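Local structure of AbyA5 (Verrucosispora maris, 4YWF) at residues P115-L120 / P160-L165. The protein catalyses acetate elimination in spirotetronate biosynthesis, acting as a lyase built on an esterase-like alpha/beta-hydrolase scaffold. The protein carries 4 engineered substitutions. Sequence-based numbering, arbitrary orientation.
Sequences PGIERL and PILPEL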
# COMPACT_ATOMS: atom_id res chain seq x y z
N PRO A 115 11.74 4.14 20.30
CA PRO A 115 11.40 5.56 20.46
C PRO A 115 11.17 6.15 19.08
O PRO A 115 11.87 5.80 18.11
CB PRO A 115 12.67 6.15 21.09
CG PRO A 115 13.38 5.00 21.74
CD PRO A 115 13.10 3.84 20.81
N GLY A 116 10.16 6.98 18.98
CA GLY A 116 9.90 7.68 17.73
C GLY A 116 8.69 7.16 16.98
O GLY A 116 8.08 7.93 16.25
N ILE A 117 8.33 5.87 17.16
CA ILE A 117 7.15 5.32 16.47
C ILE A 117 5.90 5.64 17.25
O ILE A 117 5.75 5.23 18.38
CB ILE A 117 7.19 3.79 16.22
CG1 ILE A 117 8.50 3.40 15.49
CG2 ILE A 117 5.99 3.37 15.39
CD1 ILE A 117 8.56 1.96 14.99
N GLU A 118 5.00 6.36 16.58
CA GLU A 118 3.78 6.84 17.16
C GLU A 118 2.56 6.44 16.35
O GLU A 118 2.58 6.43 15.15
CB GLU A 118 3.81 8.36 17.24
CG GLU A 118 2.61 9.02 17.88
CD GLU A 118 2.77 10.54 17.98
OE1 GLU A 118 3.94 11.04 18.03
OE2 GLU A 118 1.73 11.26 17.98
N ARG A 119 1.49 6.13 17.04
CA ARG A 119 0.21 5.81 16.43
C ARG A 119 -0.61 7.07 16.22
O ARG A 119 -0.75 7.89 17.12
CB ARG A 119 -0.55 4.87 17.39
CG ARG A 119 -2.03 4.75 17.07
CD ARG A 119 -2.73 3.85 18.07
NE ARG A 119 -2.71 2.50 17.56
CZ ARG A 119 -2.38 1.43 18.26
NH1 ARG A 119 -2.10 1.50 19.57
NH2 ARG A 119 -2.39 0.25 17.65
N LEU A 120 -1.16 7.21 15.03
CA LEU A 120 -2.09 8.27 14.71
C LEU A 120 -3.46 7.60 14.49
O LEU A 120 -3.58 6.58 13.88
CB LEU A 120 -1.67 8.96 13.43
CG LEU A 120 -0.24 9.52 13.37
CD1 LEU A 120 0.00 10.14 11.99
CD2 LEU A 120 -0.05 10.54 14.49
N PRO A 160 7.59 -1.47 10.25
CA PRO A 160 8.85 -1.73 10.93
C PRO A 160 10.02 -0.89 10.34
O PRO A 160 11.04 -0.69 11.02
CB PRO A 160 9.07 -3.20 10.64
CG PRO A 160 7.74 -3.79 10.40
CD PRO A 160 6.92 -2.70 9.83
N ILE A 161 9.90 -0.42 9.10
CA ILE A 161 11.00 0.40 8.51
C ILE A 161 10.89 1.89 8.78
O ILE A 161 11.80 2.63 8.38
CB ILE A 161 11.25 0.16 7.00
CG1 ILE A 161 10.01 0.48 6.16
CG2 ILE A 161 11.73 -1.29 6.82
CD1 ILE A 161 10.23 0.33 4.64
N LEU A 162 9.86 2.33 9.51
CA LEU A 162 9.71 3.76 9.89
C LEU A 162 10.98 4.38 10.46
O LEU A 162 11.32 5.49 10.08
CB LEU A 162 8.54 3.97 10.85
CG LEU A 162 7.17 3.88 10.19
CD1 LEU A 162 6.04 3.76 11.21
CD2 LEU A 162 6.90 5.08 9.27
N PRO A 163 11.66 3.71 11.38
CA PRO A 163 12.86 4.39 11.93
C PRO A 163 13.90 4.66 10.85
O PRO A 163 14.57 5.69 10.90
CB PRO A 163 13.43 3.37 12.97
CG PRO A 163 12.32 2.43 13.22
CD PRO A 163 11.40 2.42 12.02
N GLU A 164 14.06 3.74 9.91
CA GLU A 164 15.07 3.93 8.86
C GLU A 164 14.66 5.02 7.88
O GLU A 164 15.47 5.82 7.48
CB GLU A 164 15.37 2.65 8.14
CG GLU A 164 16.06 1.65 9.04
CD GLU A 164 15.24 0.40 9.25
OE1 GLU A 164 15.46 -0.53 8.45
OE2 GLU A 164 14.39 0.35 10.19
N LEU A 165 13.38 5.11 7.56
CA LEU A 165 12.87 6.28 6.80
C LEU A 165 13.02 7.64 7.52
O LEU A 165 13.45 8.64 6.93
CB LEU A 165 11.41 6.06 6.42
CG LEU A 165 11.09 4.92 5.47
CD1 LEU A 165 9.56 4.77 5.33
CD2 LEU A 165 11.71 5.12 4.10
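Ile117 carries the contact from its side, reaching two consecutive residues at the start of helix 162-167 with two different methyl groups. Its CG2 meets CD1 of Leu162 at 4.2 Å, while its CD1 approaches the ring of Pro163, lying 4.1 Å from CD and 4.2 Å from CG of that proline. The branching at CB explains the double reach: CG2 stands opposite the main-chain nitrogen, leaving CG1 beside it (chi1 -53°), and an extended chi2 of -170° carries CD1 outward to the proline. Leu162, whose CB points toward the loop, supplies a branched apolar side chain; Pro163 offers the CD and CG carbons of its rigid ring and, in the first helical turn, needs no N-H for the helix's own bonding. Ile161 O accepts from Leu165 N at 3.1 Å, a bond of this first turn.

In the alpha/beta-hydrolase fold, helix 162-167 belongs to the beta-alpha-beta crossover linking the neighbouring parallel strands 143-148 and 171-174, whereas 118-124 is an outermost strand, paired antiparallel with 127-134. Ile117 is the loop residue just before strand 118-124, and its side chain joins the start of that strand to the crossover helix. Trp132 of strand 127-134 touches both Ile117 and Leu162, and Leu162 continues onto Ala172 and Val174, making this the dense, buried side.

Packing thins on the approach to Ile117, where Pro115 and Gly116 are exposed. Gly116 suits its place in the loop because at phi 107° a side chain would press against the carbonyl O of Pro115. On the other segment, the CB atoms of Pro160 and Ile161 point away from the loop, and Ile161 lies exposed. Farther along the strand, partly exposed Glu118 turns its carboxylate away from the helix into a salt bridge with Arg205.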